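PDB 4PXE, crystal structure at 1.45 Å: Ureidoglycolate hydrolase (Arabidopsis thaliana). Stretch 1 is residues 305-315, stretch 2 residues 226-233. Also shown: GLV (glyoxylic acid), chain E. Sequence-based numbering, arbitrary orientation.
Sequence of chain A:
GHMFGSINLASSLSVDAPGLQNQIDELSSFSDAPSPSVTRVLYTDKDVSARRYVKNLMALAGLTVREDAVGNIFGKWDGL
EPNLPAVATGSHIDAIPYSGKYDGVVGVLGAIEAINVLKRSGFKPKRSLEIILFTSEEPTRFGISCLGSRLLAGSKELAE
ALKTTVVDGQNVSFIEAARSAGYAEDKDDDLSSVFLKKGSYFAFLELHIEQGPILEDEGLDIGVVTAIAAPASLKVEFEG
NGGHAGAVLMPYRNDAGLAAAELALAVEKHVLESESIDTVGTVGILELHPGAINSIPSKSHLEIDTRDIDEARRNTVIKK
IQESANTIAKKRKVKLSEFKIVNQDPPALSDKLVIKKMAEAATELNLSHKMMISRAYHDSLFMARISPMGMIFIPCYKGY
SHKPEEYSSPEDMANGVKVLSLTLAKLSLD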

ATOM      1  N   ASP A 305       2.209   1.845 -16.841  1.00 11.78           N
ATOM      2  CA  ASP A 305       1.521   2.583 -17.897  1.00 11.69           C
ATOM      3  C   ASP A 305       2.584   2.895 -18.943  1.00 12.72           C
ATOM      4  O   ASP A 305       3.660   3.363 -18.606  1.00 13.58           O
ATOM      5  CB  ASP A 305       0.942   3.872 -17.292  1.00 12.87           C
ATOM      6  CG  ASP A 305       0.281   4.768 -18.316  1.00 14.86           C
ATOM      7  OD1 ASP A 305       0.996   5.388 -19.130  1.00 14.05           O
ATOM      8  OD2 ASP A 305      -0.953   4.876 -18.279  1.00 13.87           O
ATOM      9  N   THR A 306       2.306   2.625 -20.216  1.00 14.00           N
ATOM     10  CA  THR A 306       3.257   3.028 -21.255  1.00 14.70           C
ATOM     11  C   THR A 306       2.529   3.412 -22.534  1.00 14.00           C
ATOM     12  O   THR A 306       1.514   2.808 -22.887  1.00 14.52           O
ATOM     13  CB  THR A 306       4.375   1.969 -21.498  1.00 15.26           C
ATOM     14  OG1 THR A 306       5.405   2.520 -22.333  1.00 17.29           O
ATOM     15  CG2 THR A 306       3.826   0.688 -22.102  1.00 18.45           C
ATOM     16  N   ARG A 307       3.021   4.462 -23.188  1.00 13.88           N
ATOM     17  CA  ARG A 307       2.332   5.019 -24.362  1.00 12.38           C
ATOM     18  C   ARG A 307       3.314   5.608 -25.354  1.00 13.74           C
ATOM     19  O   ARG A 307       4.449   5.930 -25.013  1.00 15.22           O
ATOM     20  CB  ARG A 307       1.339   6.136 -23.968  1.00 14.45           C
ATOM     21  CG  ARG A 307       0.682   5.950 -22.598  1.00 15.14           C
ATOM     22  CD  ARG A 307      -0.236   7.096 -22.255  1.00 14.33           C
ATOM     23  NE  ARG A 307      -0.618   6.994 -20.848  1.00 13.59           N
ATOM     24  CZ  ARG A 307      -1.597   7.696 -20.287  1.00 12.92           C
ATOM     25  NH1 ARG A 307      -2.288   8.579 -21.008  1.00 12.87           N
ATOM     26  NH2 ARG A 307      -1.879   7.544 -18.999  1.00 13.77           N
ATOM     27  N   ASP A 308       2.842   5.762 -26.595  1.00 14.75           N
ATOM     28  CA  ASP A 308       3.581   6.489 -27.628  1.00 16.28           C
ATOM     29  C   ASP A 308       2.566   6.867 -28.701  1.00 14.36           C
ATOM     30  O   ASP A 308       1.563   6.183 -28.875  1.00 15.52           O
ATOM     31  CB  ASP A 308       4.687   5.602 -28.227  1.00 16.43           C
ATOM     32  CG  ASP A 308       5.786   6.397 -28.943  1.00 19.16           C
ATOM     33  OD1 ASP A 308       5.487   7.414 -29.624  1.00 20.84           O
ATOM     34  OD2 ASP A 308       6.967   5.991 -28.840  1.00 19.53           O
ATOM     35  N   ILE A 309       2.832   7.943 -29.430  1.00 16.98           N
ATOM     36  CA  ILE A 309       2.004   8.273 -30.585  1.00 18.94           C
ATOM     37  C   ILE A 309       2.231   7.217 -31.670  1.00 20.13           C
ATOM     38  O   ILE A 309       1.319   6.899 -32.435  1.00 22.02           O
ATOM     39  CB  ILE A 309       2.272   9.709 -31.101  1.00 18.92           C
ATOM     40  CG1 ILE A 309       1.290  10.074 -32.227  1.00 20.88           C
ATOM     41  CG2 ILE A 309       3.713   9.865 -31.565  1.00 21.32           C
ATOM     42  CD1 ILE A 309      -0.184   9.935 -31.856  1.00 23.48           C
ATOM     43  N   ASP A 310       3.437   6.648 -31.688  1.00 17.39           N
ATOM     44  CA  ASP A 310       3.786   5.569 -32.611  1.00 18.52           C
ATOM     45  C   ASP A 310       3.537   4.197 -31.975  1.00 19.53           C
ATOM     46  O   ASP A 310       4.206   3.818 -31.002  1.00 18.47           O
ATOM     47  CB  ASP A 310       5.247   5.688 -33.037  1.00 20.39           C
ATOM     48  CG  ASP A 310       5.590   4.763 -34.181  1.00 25.75           C
ATOM     49  OD1 ASP A 310       5.903   3.589 -33.921  1.00 24.42           O
ATOM     50  OD2 ASP A 310       5.522   5.207 -35.348  1.00 32.60           O
ATOM     51  N   GLU A 311       2.578   3.463 -32.526  1.00 19.42           N
ATOM     52  CA  GLU A 311       2.146   2.182 -31.966  1.00 19.28           C
ATOM     53  C   GLU A 311       3.269   1.142 -31.933  1.00 22.26           C
ATOM     54  O   GLU A 311       3.481   0.466 -30.919  1.00 19.20           O
ATOM     55  CB  GLU A 311       0.943   1.650 -32.750  1.00 22.37           C
ATOM     56  CG  GLU A 311       0.238   0.454 -32.122  1.00 23.90           C
ATOM     57  CD  GLU A 311      -1.023   0.056 -32.886  1.00 27.06           C
ATOM     58  OE1 GLU A 311      -1.297   0.663 -33.944  1.00 30.57           O
ATOM     59  OE2 GLU A 311      -1.741  -0.857 -32.429  1.00 32.80           O
ATOM     60  N   ALA A 312       4.011   1.028 -33.027  1.00 19.92           N
ATOM     61  CA  ALA A 312       5.112   0.070 -33.091  1.00 21.70           C
ATOM     62  C   ALA A 312       6.199   0.335 -32.041  1.00 19.78           C
ATOM     63  O   ALA A 312       6.719  -0.600 -31.417  1.00 20.25           O
ATOM     64  CB  ALA A 312       5.717   0.050 -34.506  1.00 23.78           C
ATOM     65  N   ARG A 313       6.546   1.602 -31.847  1.00 20.64           N
ATOM     66  CA  ARG A 313       7.544   1.986 -30.855  1.00 20.93           C
ATOM     67  C   ARG A 313       7.053   1.624 -29.446  1.00 19.48           C
ATOM     68  O   ARG A 313       7.814   1.098 -28.621  1.00 19.26           O
ATOM     69  CB  ARG A 313       7.810   3.484 -30.952  1.00 22.17           C
ATOM     70  CG  ARG A 313       9.197   3.923 -30.546  1.00 25.55           C
ATOM     71  CD  ARG A 313       9.571   5.219 -31.247  1.00 22.11           C
ATOM     72  NE  ARG A 313       8.535   6.238 -31.097  1.00 23.39           N
ATOM     73  CZ  ARG A 313       8.390   7.291 -31.898  1.00 24.98           C
ATOM     74  NH1 ARG A 313       9.222   7.478 -32.916  1.00 27.05           N
ATOM     75  NH2 ARG A 313       7.414   8.163 -31.680  1.00 21.71           N
ATOM     76  N   ARG A 314       5.776   1.901 -29.192  1.00 20.00           N
ATOM     77  CA  ARG A 314       5.116   1.546 -27.931  1.00 19.19           C
ATOM     78  C   ARG A 314       5.208   0.038 -27.687  1.00 17.40           C
ATOM     79  O   ARG A 314       5.601  -0.406 -26.604  1.00 18.43           O
ATOM     80  CB  ARG A 314       3.649   1.985 -27.985  1.00 19.14           C
ATOM     81  CG  ARG A 314       2.915   2.092 -26.645  1.00 21.00           C
ATOM     82  CD  ARG A 314       2.196   0.819 -26.231  1.00 20.56           C
ATOM     83  NE  ARG A 314       1.541   0.098 -27.320  1.00 17.76           N
ATOM     84  CZ  ARG A 314       0.274   0.260 -27.694  1.00 17.51           C
ATOM     85  NH1 ARG A 314      -0.508   1.157 -27.101  1.00 17.45           N
ATOM     86  NH2 ARG A 314      -0.217  -0.475 -28.686  1.00 21.45           N
ATOM     87  N   ASN A 315       4.848  -0.746 -28.696  1.00 18.04           N
ATOM     88  CA  ASN A 315       4.870  -2.200 -28.590  1.00 19.66           C
ATOM     89  C   ASN A 315       6.258  -2.759 -28.318  1.00 18.85           C
ATOM     90  O   ASN A 315       6.388  -3.729 -27.573  1.00 19.85           O
ATOM     91  CB  ASN A 315       4.252  -2.844 -29.840  1.00 21.33           C
ATOM     92  CG  ASN A 315       2.762  -2.592 -29.946  1.00 22.43           C
ATOM     93  OD1 ASN A 315       2.130  -2.133 -28.988  1.00 21.35           O
ATOM     94  ND2 ASN A 315       2.181  -2.900 -31.106  1.00 22.93           N
TER
HETATM   95  C1  GLV E 503      -6.425   9.230 -18.391  1.00 15.82           C
HETATM   96  O1  GLV E 503      -7.241   9.779 -19.367  1.00 16.76           O
HETATM   97  C2  GLV E 503      -4.992   9.127 -18.781  1.00 13.91           C
HETATM   98  O2  GLV E 503      -4.635   9.543 -19.931  1.00 13.73           O
HETATM   99  O3  GLV E 503      -4.154   8.636 -17.968  1.00 14.59           O
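Stretch 2, residues 226-233: TAIAAPAS

Residues 230-233 form an extended strand that pairs with strand 305-308 in antiparallel register. The two N-to-C directions differ by 161°, and the axes approach to 4.8 Å. Going forward along stretch 1, its partners run backward: Asp305 faces Ser233, Thr306 faces Ala232, Arg307 faces Pro231 and Asp308 faces Ala230. The alternation typical of antiparallel pairing is visible in the CA-CA separations, 5.4 Å for Thr306-Ala232 and 5.5 Å for Asp308-Ala230, the hydrogen-bonded pairs, against 4.6 Å for the other two. Ala232 N donates to Thr306 O at 2.9 Å, and Thr306 N donates to Ala232 O at 3.0 Å with a nearly linear angle of 173°. At the next such pair Ala230 N donates to Asp308 O at 2.9 Å, whereas the return bond from Asp308 N to Ala230 O is weak at 3.3 Å. Pro231, which has no amide hydrogen, occupies a non-hydrogen-bonded position, so its ring costs the ladder no bond. Arg307 CA lies 3.3 Å from Ala230 O in a CA-H...O contact.

Asp305, Arg307, Pro231 and Ser233 share one face of the sheet. There Arg307 has an unusual chi1 of -32°, between wells, followed by chi2 and chi3 near t. This extended chain passes Pro231, with Arg307 CD 4.4 Å from Pro231 CB, and its guanidinium is held at both ends. Arg307 NE donates to Asp305 OD1 at 2.9 Å in a salt bridge, and Arg307 NH2 to Asp305 OD2, also at 2.9 Å. On the ligand side, Arg307 NH1 reaches GLV O2 at 2.8 Å and Arg307 NH2 reaches GLV O3 at 2.7 Å, the latter near the guanidinium plane. Asp305, with chi1 t, also accepts a weak bond from a water that lies 2.9 Å from Asp305 OD2 and donates to Ala232 O at 2.9 Å.

The other face carries Thr306, Asp308, Ala230 and Ala232. Helix 311-315 runs beside it, its axis 8.9 Å from that of strand 230-233 at closest approach and crossing at -17°. Small side chains on the strand leave room for Arg314, whose CA-to-CB bond points toward stretch 2. Its chi2 of -91° and chi3 of -39° (m) fold the chain, bringing Arg314 CD to 3.7 Å from Ala232 CB and Arg314 NH1 to 3.4 Å from Ala230 CB. Asn315 OD1 accepts from Arg314 NE at 2.8 Å and from Arg314 NH2 at 2.9 Å, anchoring this bent conformation.

The turn is fastened within stretch 1. Asp308 OD2 accepts from Arg313 NE at 2.8 Å in a salt bridge, while Asp308 OD1 takes Asp310 N at 3.0 Å. Asp310 caps the helix, its OD1 accepting from Arg313 N at 2.9 Å. Beyond the paired strands, Ile309 (chi1 t, chi2 p) starts away from stretch 2, but its end returns: Ile309 CD1 lies 3.8 Å from Ala229 CA and 4.3 Å from Ala227 CB, an apolar contact extending the interface past the ladder.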

ATOM      1  N   THR A 226      -5.809  16.311 -33.415  1.00 14.48           N
ATOM      2  CA  THR A 226      -5.809  15.538 -34.657  1.00 15.95           C
ATOM      3  C   THR A 226      -5.625  14.031 -34.459  1.00 17.95           C
ATOM      4  O   THR A 226      -5.929  13.238 -35.346  1.00 16.38           O
ATOM      5  CB  THR A 226      -4.711  16.033 -35.607  1.00 16.91           C
ATOM      6  OG1 THR A 226      -3.431  15.788 -35.020  1.00 19.21           O
ATOM      7  CG2 THR A 226      -4.862  17.535 -35.884  1.00 19.37           C
ATOM      8  N   ALA A 227      -5.120  13.635 -33.296  1.00 14.73           N
ATOM      9  CA  ALA A 227      -4.870  12.231 -33.019  1.00 14.29           C
ATOM     10  C   ALA A 227      -4.691  12.058 -31.522  1.00 14.79           C
ATOM     11  O   ALA A 227      -4.404  13.019 -30.811  1.00 14.87           O
ATOM     12  CB  ALA A 227      -3.615  11.755 -33.756  1.00 17.23           C
ATOM     13  N   ILE A 228      -4.865  10.827 -31.062  1.00 14.99           N
ATOM     14  CA  ILE A 228      -4.679  10.472 -29.659  1.00 13.92           C
ATOM     15  C   ILE A 228      -3.640   9.353 -29.598  1.00 15.50           C
ATOM     16  O   ILE A 228      -3.757   8.366 -30.322  1.00 17.03           O
ATOM     17  CB  ILE A 228      -6.001   9.972 -29.043  1.00 13.18           C
ATOM     18  CG1 ILE A 228      -7.068  11.073 -29.082  1.00 15.54           C
ATOM     19  CG2 ILE A 228      -5.764   9.463 -27.605  1.00 14.79           C
ATOM     20  CD1 ILE A 228      -8.448  10.605 -28.659  1.00 15.57           C
ATOM     21  N   ALA A 229      -2.633   9.504 -28.734  1.00 14.08           N
ATOM     22  CA  ALA A 229      -1.556   8.520 -28.603  1.00 15.66           C
ATOM     23  C   ALA A 229      -2.058   7.147 -28.153  1.00 15.56           C
ATOM     24  O   ALA A 229      -3.140   7.021 -27.571  1.00 15.41           O
ATOM     25  CB  ALA A 229      -0.478   9.046 -27.661  1.00 15.75           C
ATOM     26  N   ALA A 230      -1.255   6.124 -28.448  1.00 15.39           N
ATOM     27  CA  ALA A 230      -1.618   4.730 -28.216  1.00 15.75           C
ATOM     28  C   ALA A 230      -1.263   4.278 -26.799  1.00 14.09           C
ATOM     29  O   ALA A 230      -0.084   4.211 -26.447  1.00 15.67           O
ATOM     30  CB  ALA A 230      -0.900   3.851 -29.219  1.00 16.44           C
ATOM     31  N   PRO A 231      -2.284   3.962 -25.992  1.00 12.82           N
ATOM     32  CA  PRO A 231      -2.019   3.637 -24.586  1.00 13.70           C
ATOM     33  C   PRO A 231      -1.989   2.138 -24.287  1.00 15.45           C
ATOM     34  O   PRO A 231      -2.735   1.359 -24.886  1.00 15.51           O
ATOM     35  CB  PRO A 231      -3.221   4.263 -23.880  1.00 15.25           C
ATOM     36  CG  PRO A 231      -4.355   4.055 -24.873  1.00 15.03           C
ATOM     37  CD  PRO A 231      -3.725   4.128 -26.254  1.00 15.21           C
ATOM     38  N   ALA A 232      -1.135   1.752 -23.343  1.00 14.19           N
ATOM     39  CA  ALA A 232      -1.127   0.377 -22.847  1.00 15.36           C
ATOM     40  C   ALA A 232      -0.912   0.344 -21.343  1.00 13.01           C
ATOM     41  O   ALA A 232      -0.354   1.278 -20.765  1.00 14.45           O
ATOM     42  CB  ALA A 232      -0.046  -0.451 -23.546  1.00 17.09           C
ATOM     43  N   SER A 233      -1.348  -0.738 -20.710  1.00 13.82           N
ATOM     44  CA  SER A 233      -1.043  -0.921 -19.299  1.00 13.90           C
ATOM     45  C   SER A 233      -0.798  -2.391 -18.988  1.00 14.90           C
ATOM     46  O   SER A 233      -1.354  -3.281 -19.636  1.00 16.18           O
ATOM     47  CB  SER A 233      -2.131  -0.341 -18.399  1.00 16.95           C
ATOM     48  OG  SER A 233      -3.266  -1.168 -18.372  1.00 18.80           O
TER
HETATM   49  O   HOH W   1      -1.773   3.784 -20.785  1.00 15.48           O